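Local coordinates for oxalate biosynthetic component 1 (Burkholderia thailandensis, PDB 5IKY), which makes oxalate in a quorum-sensing-dependent pathway, working as a serine hydrolase of the alpha/beta-hydrolase kind and carrying an additional lyase activity, at residues K25-H29 with A30-L34; Y326-P329 with N330-A334; D397-L400 with I401-T405; R506-R510 with R511-I515. One frame throughout, in Å; residues are numbered along the deposited sequence.

Interaction 1 of 4, residues K25-H29 with A30-L34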
loop_
_atom_site.group_PDB
_atom_site.type_symbol
_atom_site.label_atom_id
_atom_site.label_comp_id
_atom_site.label_asym_id
_atom_site.label_seq_id
_atom_site.Cartn_x
_atom_site.Cartn_y
_atom_site.Cartn_z
ATOM N N LYS A 25 -21.528 -0.381 30.220
ATOM C CA LYS A 25 -20.353 0.011 30.987
ATOM C C LYS A 25 -20.695 0.255 32.453
ATOM O O LYS A 25 -19.839 0.654 33.243
ATOM C CB LYS A 25 -19.719 1.259 30.372
ATOM C CG LYS A 25 -19.154 1.029 28.981
ATOM C CD LYS A 25 -17.972 0.072 29.026
ATOM C CE LYS A 25 -17.950 -0.845 27.814
ATOM N NZ LYS A 25 -18.056 -0.086 26.540
ATOM N N PHE A 26 -21.950 0.010 32.811
ATOM C CA PHE A 26 -22.395 0.169 34.189
ATOM C C PHE A 26 -23.523 -0.798 34.513
ATOM O O PHE A 26 -24.472 -0.941 33.745
ATOM C CB PHE A 26 -22.849 1.609 34.450
ATOM C CG PHE A 26 -23.380 1.836 35.840
ATOM C CD1 PHE A 26 -22.517 1.927 36.920
ATOM C CD2 PHE A 26 -24.743 1.960 36.065
ATOM C CE1 PHE A 26 -23.000 2.134 38.199
ATOM C CE2 PHE A 26 -25.236 2.169 37.346
ATOM C CZ PHE A 26 -24.362 2.256 38.413
ATOM N N ILE A 27 -23.406 -1.471 35.653
ATOM C CA ILE A 27 -24.465 -2.347 36.131
ATOM C C ILE A 27 -24.923 -1.917 37.517
ATOM O O ILE A 27 -24.183 -2.067 38.491
ATOM C CB ILE A 27 -24.016 -3.810 36.182
ATOM C CG1 ILE A 27 -23.579 -4.274 34.794
ATOM C CG2 ILE A 27 -25.144 -4.689 36.702
ATOM C CD1 ILE A 27 -23.040 -5.681 34.774
ATOM N N PRO A 28 -26.145 -1.370 37.604
ATOM C CA PRO A 28 -26.734 -0.928 38.872
ATOM C C PRO A 28 -26.774 -2.055 39.891
ATOM O O PRO A 28 -26.902 -3.220 39.503
ATOM C CB PRO A 28 -28.149 -0.511 38.476
ATOM C CG PRO A 28 -28.053 -0.170 37.040
ATOM C CD PRO A 28 -27.047 -1.124 36.466
ATOM N N HIS A 29 -26.666 -1.713 41.169
ATOM C CA HIS A 29 -26.702 -2.708 42.229
ATOM C C HIS A 29 -27.921 -3.627 42.132
ATOM O O HIS A 29 -27.781 -4.852 42.186
ATOM C CB HIS A 29 -26.686 -2.017 43.586
ATOM C CG HIS A 29 -26.215 -2.892 44.706
ATOM N ND1 HIS A 29 -27.079 -3.578 45.528
ATOM C CD2 HIS A 29 -24.972 -3.117 45.193
ATOM C CE1 HIS A 29 -26.386 -4.252 46.431
ATOM N NE2 HIS A 29 -25.107 -3.982 46.254
ATOM N N ALA A 30 -29.102 -3.030 41.976
ATOM C CA ALA A 30 -30.370 -3.764 41.912
ATOM C C ALA A 30 -30.381 -4.933 40.925
ATOM O O ALA A 30 -30.930 -5.993 41.228
ATOM C CB ALA A 30 -31.497 -2.803 41.573
ATOM N N LEU A 31 -29.785 -4.742 39.752
ATOM C CA LEU A 31 -29.809 -5.773 38.717
ATOM C C LEU A 31 -29.081 -7.038 39.169
ATOM O O LEU A 31 -29.505 -8.153 38.862
ATOM C CB LEU A 31 -29.198 -5.246 37.417
ATOM C CG LEU A 31 -29.926 -4.055 36.787
ATOM C CD1 LEU A 31 -29.341 -3.722 35.419
ATOM C CD2 LEU A 31 -31.433 -4.302 36.698
ATOM N N LEU A 32 -27.990 -6.857 39.908
ATOM C CA LEU A 32 -27.221 -7.982 40.431
ATOM C C LEU A 32 -27.873 -8.578 41.676
ATOM O O LEU A 32 -27.968 -9.797 41.812
ATOM C CB LEU A 32 -25.790 -7.550 40.749
ATOM C CG LEU A 32 -24.915 -7.180 39.550
ATOM C CD1 LEU A 32 -23.528 -6.758 40.009
ATOM C CD2 LEU A 32 -24.834 -8.340 38.576
ATOM N N GLU A 33 -28.327 -7.706 42.574
ATOM C CA GLU A 33 -28.960 -8.119 43.827
ATOM C C GLU A 33 -30.222 -8.937 43.570
ATOM O O GLU A 33 -30.708 -9.654 44.444
ATOM C CB GLU A 33 -29.293 -6.890 44.676
ATOM C CG GLU A 33 -29.360 -7.150 46.170
ATOM C CD GLU A 33 -29.460 -5.867 46.973
ATOM O OE1 GLU A 33 -29.610 -4.791 46.355
ATOM O OE2 GLU A 33 -29.388 -5.932 48.219
ATOM N N LEU A 34 -30.738 -8.816 42.353
ATOM C CA LEU A 34 -31.938 -9.512 41.915
ATOM C C LEU A 34 -31.672 -10.998 41.652
ATOM O O LEU A 34 -32.596 -11.812 41.626
ATOM C CB LEU A 34 -32.480 -8.821 40.660
ATOM C CG LEU A 34 -33.712 -9.327 39.919
ATOM C CD1 LEU A 34 -34.491 -8.140 39.391
ATOM C CD2 LEU A 34 -33.290 -10.235 38.776
#

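Interaction 2 of 4, residues Y326-P329 with N330-A334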
loop_
_atom_site.group_PDB
_atom_site.type_symbol
_atom_site.label_atom_id
_atom_site.label_comp_id
_atom_site.label_asym_id
_atom_site.label_seq_id
_atom_site.Cartn_x
_atom_site.Cartn_y
_atom_site.Cartn_z
ATOM N N TYR A 326 8.845 -14.629 31.533
ATOM C CA TYR A 326 9.136 -15.971 31.049
ATOM C C TYR A 326 10.639 -16.211 31.038
ATOM O O TYR A 326 11.429 -15.269 30.968
ATOM C CB TYR A 326 8.542 -16.181 29.651
ATOM C CG TYR A 326 8.867 -15.079 28.663
ATOM C CD1 TYR A 326 8.139 -13.893 28.648
ATOM C CD2 TYR A 326 9.893 -15.227 27.738
ATOM C CE1 TYR A 326 8.431 -12.885 27.749
ATOM C CE2 TYR A 326 10.190 -14.221 26.831
ATOM C CZ TYR A 326 9.455 -13.054 26.843
ATOM O OH TYR A 326 9.743 -12.049 25.947
ATOM N N ASP A 327 11.029 -17.477 31.118
ATOM C CA ASP A 327 12.437 -17.833 31.126
ATOM C C ASP A 327 12.885 -18.249 29.727
ATOM O O ASP A 327 12.071 -18.664 28.903
ATOM C CB ASP A 327 12.700 -18.958 32.132
ATOM C CG ASP A 327 14.180 -19.215 32.343
ATOM O OD1 ASP A 327 14.953 -18.234 32.362
ATOM O OD2 ASP A 327 14.568 -20.393 32.494
ATOM N N ASN A 328 14.178 -18.119 29.458
ATOM C CA ASN A 328 14.741 -18.557 28.188
ATOM C C ASN A 328 16.012 -19.377 28.401
ATOM O O ASN A 328 17.119 -18.863 28.241
ATOM C CB ASN A 328 15.033 -17.355 27.279
ATOM C CG ASN A 328 13.795 -16.508 27.005
ATOM O OD1 ASN A 328 12.974 -16.843 26.152
ATOM N ND2 ASN A 328 13.664 -15.400 27.724
ATOM N N PRO A 329 15.855 -20.658 28.772
ATOM C CA PRO A 329 16.993 -21.553 29.004
ATOM C C PRO A 329 17.873 -21.699 27.765
ATOM O O PRO A 329 17.390 -21.545 26.642
ATOM C CB PRO A 329 16.328 -22.885 29.366
ATOM C CG PRO A 329 14.981 -22.504 29.876
ATOM C CD PRO A 329 14.570 -21.322 29.051
ATOM N N ASN A 330 19.149 -22.005 27.979
ATOM C CA ASN A 330 20.138 -22.016 26.909
ATOM C C ASN A 330 19.904 -23.089 25.845
ATOM O O ASN A 330 20.032 -22.816 24.651
ATOM C CB ASN A 330 21.538 -22.171 27.508
ATOM C CG ASN A 330 21.950 -20.970 28.339
ATOM O OD1 ASN A 330 21.671 -19.827 27.976
ATOM N ND2 ASN A 330 22.614 -21.223 29.462
ATOM N N ALA A 331 19.570 -24.305 26.272
ATOM C CA ALA A 331 19.302 -25.385 25.325
ATOM C C ALA A 331 18.089 -25.062 24.465
ATOM O O ALA A 331 18.055 -25.379 23.277
ATOM C CB ALA A 331 19.089 -26.697 26.051
ATOM N N PHE A 332 17.091 -24.438 25.081
ATOM C CA PHE A 332 15.899 -24.010 24.365
ATOM C C PHE A 332 16.258 -22.993 23.295
ATOM O O PHE A 332 15.878 -23.139 22.132
ATOM C CB PHE A 332 14.870 -23.419 25.331
ATOM C CG PHE A 332 13.816 -22.595 24.653
ATOM C CD1 PHE A 332 12.826 -23.201 23.898
ATOM C CD2 PHE A 332 13.815 -21.215 24.771
ATOM C CE1 PHE A 332 11.860 -22.444 23.267
ATOM C CE2 PHE A 332 12.848 -20.453 24.146
ATOM C CZ PHE A 332 11.869 -21.066 23.395
ATOM N N LEU A 333 16.997 -21.963 23.699
ATOM C CA LEU A 333 17.435 -20.917 22.782
ATOM C C LEU A 333 18.281 -21.475 21.644
ATOM O O LEU A 333 18.222 -20.980 20.519
ATOM C CB LEU A 333 18.216 -19.846 23.539
ATOM C CG LEU A 333 17.363 -19.013 24.492
ATOM C CD1 LEU A 333 18.224 -18.025 25.251
ATOM C CD2 LEU A 333 16.273 -18.290 23.713
ATOM N N ALA A 334 19.061 -22.509 21.941
ATOM C CA ALA A 334 19.877 -23.164 20.926
ATOM C C ALA A 334 18.989 -23.899 19.928
ATOM O O ALA A 334 19.273 -23.921 18.732
ATOM C CB ALA A 334 20.871 -24.124 21.570
HETATM O O HOH W 1 19.815 -17.441 29.322
#

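Interaction 3 of 4, residues D397-L400 with I401-T405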
loop_
_atom_site.group_PDB
_atom_site.type_symbol
_atom_site.label_atom_id
_atom_site.label_comp_id
_atom_site.label_asym_id
_atom_site.label_seq_id
_atom_site.Cartn_x
_atom_site.Cartn_y
_atom_site.Cartn_z
ATOM N N ASP A 397 16.961 -4.360 40.620
ATOM C CA ASP A 397 16.574 -3.649 39.409
ATOM C C ASP A 397 17.555 -3.911 38.272
ATOM O O ASP A 397 18.726 -3.538 38.353
ATOM C CB ASP A 397 16.474 -2.148 39.689
ATOM C CG ASP A 397 15.881 -1.377 38.528
ATOM O OD1 ASP A 397 15.196 -1.997 37.686
ATOM O OD2 ASP A 397 16.093 -0.148 38.465
ATOM N N ASP A 398 17.070 -4.551 37.212
ATOM C CA ASP A 398 17.907 -4.871 36.063
ATOM C C ASP A 398 17.462 -4.088 34.832
ATOM O O ASP A 398 17.865 -4.395 33.710
ATOM C CB ASP A 398 17.867 -6.375 35.771
ATOM C CG ASP A 398 19.117 -6.867 35.061
ATOM O OD1 ASP A 398 20.190 -6.253 35.251
ATOM O OD2 ASP A 398 19.028 -7.865 34.315
ATOM N N SER A 399 16.630 -3.076 35.053
ATOM C CA SER A 399 16.036 -2.307 33.963
ATOM C C SER A 399 17.081 -1.502 33.199
ATOM O O SER A 399 18.076 -1.061 33.776
ATOM C CB SER A 399 14.952 -1.370 34.504
ATOM O OG SER A 399 14.051 -2.060 35.354
ATOM N N LEU A 400 16.851 -1.317 31.901
ATOM C CA LEU A 400 17.731 -0.500 31.072
ATOM C C LEU A 400 17.770 0.924 31.605
ATOM O O LEU A 400 18.834 1.529 31.724
ATOM C CB LEU A 400 17.273 -0.512 29.614
ATOM C CG LEU A 400 17.320 -1.864 28.900
ATOM C CD1 LEU A 400 16.871 -1.718 27.455
ATOM C CD2 LEU A 400 18.720 -2.461 28.973
ATOM N N ILE A 401 16.592 1.450 31.922
ATOM C CA ILE A 401 16.479 2.699 32.658
ATOM C C ILE A 401 16.084 2.356 34.086
ATOM O O ILE A 401 15.010 1.799 34.310
ATOM C CB ILE A 401 15.437 3.647 32.034
ATOM C CG1 ILE A 401 15.780 3.928 30.571
ATOM C CG2 ILE A 401 15.351 4.947 32.822
ATOM C CD1 ILE A 401 14.838 4.902 29.901
ATOM N N ASP A 402 16.948 2.665 35.050
ATOM C CA ASP A 402 16.680 2.281 36.433
ATOM C C ASP A 402 15.379 2.911 36.914
ATOM O O ASP A 402 15.013 4.005 36.486
ATOM C CB ASP A 402 17.843 2.663 37.362
ATOM C CG ASP A 402 18.062 4.161 37.455
ATOM O OD1 ASP A 402 17.285 4.840 38.159
ATOM O OD2 ASP A 402 19.029 4.660 36.845
ATOM N N VAL A 403 14.681 2.192 37.786
ATOM C CA VAL A 403 13.373 2.609 38.286
ATOM C C VAL A 403 13.351 4.023 38.896
ATOM O O VAL A 403 12.420 4.783 38.623
ATOM C CB VAL A 403 12.839 1.589 39.322
ATOM C CG1 VAL A 403 11.536 2.070 39.934
ATOM C CG2 VAL A 403 12.659 0.224 38.670
ATOM N N PRO A 404 14.361 4.387 39.715
ATOM C CA PRO A 404 14.356 5.777 40.192
ATOM C C PRO A 404 14.388 6.804 39.060
ATOM O O PRO A 404 13.726 7.838 39.153
ATOM C CB PRO A 404 15.634 5.862 41.033
ATOM C CG PRO A 404 15.845 4.480 41.516
ATOM C CD PRO A 404 15.413 3.595 40.383
ATOM N N THR A 405 15.142 6.515 38.004
ATOM C CA THR A 405 15.240 7.427 36.873
ATOM C C THR A 405 13.943 7.440 36.065
ATOM O O THR A 405 13.529 8.489 35.570
ATOM C CB THR A 405 16.419 7.065 35.950
ATOM O OG1 THR A 405 17.630 7.034 36.715
ATOM C CG2 THR A 405 16.567 8.091 34.835
#

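Interaction 4 of 4, residues R506-R510 with R511-I515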
loop_
_atom_site.group_PDB
_atom_site.type_symbol
_atom_site.label_atom_id
_atom_site.label_comp_id
_atom_site.label_asym_id
_atom_site.label_seq_id
_atom_site.Cartn_x
_atom_site.Cartn_y
_atom_site.Cartn_z
ATOM N N ARG A 506 4.477 12.009 10.770
ATOM C CA ARG A 506 4.359 13.459 10.640
ATOM C C ARG A 506 5.345 14.161 11.567
ATOM O O ARG A 506 5.848 15.243 11.256
ATOM C CB ARG A 506 2.929 13.920 10.937
ATOM C CG ARG A 506 1.887 13.348 9.986
ATOM C CD ARG A 506 0.498 13.921 10.248
ATOM N NE ARG A 506 0.177 15.031 9.353
ATOM C CZ ARG A 506 0.015 16.292 9.744
ATOM N NH1 ARG A 506 0.137 16.615 11.025
ATOM N NH2 ARG A 506 -0.274 17.230 8.854
ATOM N N GLU A 507 5.624 13.533 12.702
ATOM C CA GLU A 507 6.585 14.064 13.657
ATOM C C GLU A 507 7.989 14.080 13.057
ATOM O O GLU A 507 8.742 15.036 13.240
ATOM C CB GLU A 507 6.568 13.237 14.943
ATOM C CG GLU A 507 7.408 13.820 16.060
ATOM C CD GLU A 507 6.868 15.145 16.551
ATOM O OE1 GLU A 507 5.629 15.308 16.575
ATOM O OE2 GLU A 507 7.681 16.024 16.906
ATOM N N LEU A 508 8.333 13.016 12.337
ATOM C CA LEU A 508 9.630 12.924 11.678
ATOM C C LEU A 508 9.714 13.879 10.486
ATOM O O LEU A 508 10.766 14.461 10.224
ATOM C CB LEU A 508 9.899 11.485 11.228
ATOM C CG LEU A 508 10.075 10.455 12.347
ATOM C CD1 LEU A 508 10.197 9.049 11.775
ATOM C CD2 LEU A 508 11.289 10.792 13.204
ATOM N N GLU A 509 8.602 14.029 9.770
ATOM C CA GLU A 509 8.528 14.953 8.640
ATOM C C GLU A 509 8.792 16.383 9.099
ATOM O O GLU A 509 9.470 17.151 8.417
ATOM C CB GLU A 509 7.162 14.870 7.955
ATOM C CG GLU A 509 6.909 13.581 7.189
ATOM C CD GLU A 509 5.497 13.502 6.633
ATOM O OE1 GLU A 509 4.724 14.463 6.836
ATOM O OE2 GLU A 509 5.160 12.483 5.994
ATOM N N ARG A 510 8.245 16.726 10.262
ATOM C CA ARG A 510 8.449 18.037 10.871
ATOM C C ARG A 510 9.928 18.371 11.036
ATOM O O ARG A 510 10.328 19.530 10.920
ATOM C CB ARG A 510 7.761 18.097 12.236
ATOM C CG ARG A 510 6.572 19.034 12.310
ATOM C CD ARG A 510 6.179 19.289 13.759
ATOM N NE ARG A 510 7.290 19.836 14.535
ATOM C CZ ARG A 510 7.711 19.340 15.695
ATOM N NH1 ARG A 510 7.109 18.283 16.222
ATOM N NH2 ARG A 510 8.730 19.902 16.329
ATOM N N ARG A 511 10.733 17.349 11.306
ATOM C CA ARG A 511 12.148 17.535 11.601
ATOM C C ARG A 511 13.040 17.271 10.391
ATOM O O ARG A 511 14.266 17.302 10.498
ATOM C CB ARG A 511 12.561 16.622 12.753
ATOM C CG ARG A 511 11.681 16.752 13.980
ATOM C CD ARG A 511 11.787 15.518 14.855
ATOM N NE ARG A 511 10.910 15.599 16.018
ATOM C CZ ARG A 511 11.305 15.992 17.224
ATOM N NH1 ARG A 511 12.571 16.336 17.427
ATOM N NH2 ARG A 511 10.439 16.035 18.226
ATOM N N GLY A 512 12.424 17.008 9.244
ATOM C CA GLY A 512 13.172 16.718 8.033
ATOM C C GLY A 512 13.753 15.315 8.022
ATOM O O GLY A 512 14.666 15.016 7.252
ATOM N N ILE A 513 13.219 14.451 8.879
ATOM C CA ILE A 513 13.668 13.066 8.951
ATOM C C ILE A 513 12.727 12.153 8.174
ATOM O O ILE A 513 11.522 12.133 8.426
ATOM C CB ILE A 513 13.758 12.582 10.404
ATOM C CG1 ILE A 513 14.678 13.502 11.208
ATOM C CG2 ILE A 513 14.239 11.140 10.460
ATOM C CD1 ILE A 513 14.736 13.164 12.675
ATOM N N GLY A 514 13.282 11.399 7.230
ATOM C CA GLY A 514 12.484 10.507 6.407
ATOM C C GLY A 514 12.304 9.134 7.024
ATOM O O GLY A 514 12.884 8.827 8.066
ATOM N N ILE A 515 11.488 8.302 6.383
ATOM C CA ILE A 515 11.289 6.935 6.846
ATOM C C ILE A 515 11.622 5.931 5.750
ATOM O O ILE A 515 11.585 6.256 4.564
ATOM C CB ILE A 515 9.845 6.694 7.333
ATOM C CG1 ILE A 515 8.851 6.870 6.187
ATOM C CG2 ILE A 515 9.510 7.632 8.476
ATOM C CD1 ILE A 515 7.411 6.613 6.589
#

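Interaction 1 of 4, residues K25-H29 with A30-L34
Glu33 N donates to His29 O at 2.9 Å, a nearly straight i to i+4 bond (171°) that winds the chain into helix 29-33. This is a strand-to-helix turn: strand 26-28, an outermost strand of a three-stranded antiparallel sheet, runs directly into the helix. Two weak bonds support the corner, from Leu31 N to Pro28 O and from Leu32 N to His29 O.

The apolar side chains close the inner side of the bend. Ile27 suits a strand because it is beta-branched; its CG2, held anti to the backbone N, meets Leu32 CG at 3.8 Å, the two side chains crossing at about a right angle. Leu32 continues this packing onto Thr43 and Ile44 of helix 37-49. Pro28, whose ring restricts its own backbone, lays CD against Leu31 CD1 at 3.6 Å, and Leu31 also touches Ile70 of strand 70-71. Ala30 is small enough to fit close to Ala87 and Leu88 of helix 82-90.

The polar pair lies on the more exposed side. With CG of His29 and of Glu33 each anti to its own backbone N, imidazole and carboxylate meet one helical turn apart, their planes almost perpendicular. His29 ND1 donates in its ring plane to Glu33 OE1 at 2.9 Å, reaching that oxygen from above the carboxylate plane.

Interaction 2 of 4, residues Y326-P329 with N330-A334
Helix 330-343 starts here, in the part of the chain related to the beta-keto acid cleavage enzymes, a TIM-barrel family, and Asn328 and Pro329 pack against its first turn. Pro329 takes the N-cap position. Proline has no polar side chain with which to cap, yet its constrained backbone suits the last extended residue before a helix, and its carbonyl is already aligned with the helical bonding pattern: Leu333 N reaches Pro329 O at 3.0 Å, with an N-H...O angle of 167° and the donor in the carbonyl plane.

Leu333 has CG anti to the carbonyl carbon (chi1 -69°), which directs the branch back toward Asn328. There CD1 packs against the backbone carbonyl, 3.3 Å from Asn328 O, and lies 3.8 Å from Asn328 CB, with CD2 at a similar distance from that carbon. Phe332, one residue earlier, meets Asn328 at its amide end. The edge of its ring carries CE2 to within 4.1 Å of Asn328 OD1, with amide and ring planes only 27° apart, and Pro329 CD touches Phe332 CB more loosely.

The Asn328 amide is buried, and both its polar atoms are served: OD1 accepts from Arg294 NH2, while ND2 donates to Gly316 O. Such two-ended bonding fixes the flip of the amide and suits asparagine, whose amide pairs a carbonyl acceptor with an NH2 donor. Asn330, at the exposed start of the helix, has its OD1 hydrogen-bonded to Tyr364 OH. A water also links the two segments, donating to Asn328 O at 3.2 Å and weakly to Asn330 OD1 at 3.3 Å.

Interaction 3 of 4, residues D397-L400 with I401-T405
Asp397 and Val403 make the tight part of this contact. Val403 N donates to Asp397 OD2 at 2.8 Å in a nearly straight bond (167°), met on the syn side of the carboxylate and somewhat out of its plane. Val403 CG2 lies 3.5 Å from Asp397 OD1, so the methyl packs along the carboxylate whose other oxygen holds the amide.

Aspartate suits this place because its short chain, with CG anti to the backbone N (chi1 -172°), presents two acceptors to the loop. Asp397 OD1 takes two donors: Ser399 OG at 2.6 Å through the syn lone pair, and Ser399 N at 3.2 Å from above the plane. Three bonds thus set the rotation of the group. Ser399 is buried, and its OG is also bonded to Gln385 N. Leu400 and Ile401, at the bend, turn their apolar side chains to Leu432 of helix 418-442.

Pro404 forms the looser side: it is exposed and comes no nearer than 4.3 Å, from its CD to Asp397 OD2; at the second helical position it lacks an N-H that would need a partner. A separate polar feature is partly exposed Asp402, whose OD1 accepts from Thr405 N at 2.7 Å.

An Asx turn at Asp397 closes the loop after strand 395-397, and Asp402 is a classic aspartate N-cap for helix 403-415.

Interaction 4 of 4, residues R506-R510 with R511-I515
The Arg511 guanidinium and the Glu507 carboxylate meet one helical turn apart with their planes 57° apart. Glu507 OE2 sits at the guanidinium edge, tilted slightly from its plane, 3.1 Å from Arg511 NH2 in a salt bridge and weakly bonded to Arg511 NE; NH2 comes to it on the anti side, somewhat out of the carboxylate plane. Glu507 O lies at the same group's edge, in plane. Glu507 bends at chi2 (65°) to turn its carboxylate toward the arginine. Arg510 brings its guanidinium to the same carboxylate, with Glu507 OE1 at its edge, although the very short NH1 to OE2 separation leaves the detail doubtful. The shared carboxylate probably offsets the repulsion between the two guanidinium groups, and Arg511 NH1 has a second acid in Asp462.

Next to this network in the chain, the helix ends in a Schellman motif. Ile513 N donates to Leu508 O at 2.8 Å and Gly512 N to Glu509 O at 3.1 Å. Arg511 N also reaches Leu508 O, from the opposite face of that carbonyl to Ile513 N. Gly512 suits the turn because its positive phi (76°) costs glycine little.

As is usual for the motif, an apolar pair brackets it: Leu508 CD2 lies 4.0 Å from Ile513 CG2. The following strand adds Ile515 CG2, 3.7 Å from Leu508 CD1. Leu508 and Ile513 both rest on Phe5 of strand 4-9, with which strand 514-515 pairs in parallel, while helix 460-466 offers Val461 to Leu508 and Ile465 to Ile513.

How the interactions relate
Along the chain the four contacts come in series; none nests in or crosses another, and each closes a short local turn. Interaction 1 joins an edge strand to helix 29-33 in the N-terminal part. Interactions 2 and 3, whose nearest atoms are about 11 Å apart, both begin helices, 330-343 and 403-415, that accompany the parallel strands of the TIM-type barrel, whose C-terminal ends carry the magnesium ion bound by His227 and Glu477. Interaction 4 does the reverse, ending helix 497-510 and delivering strand 514-515 to that sheet beside strand 4-9, so a segment from mid-chain pairs with one of the first strands.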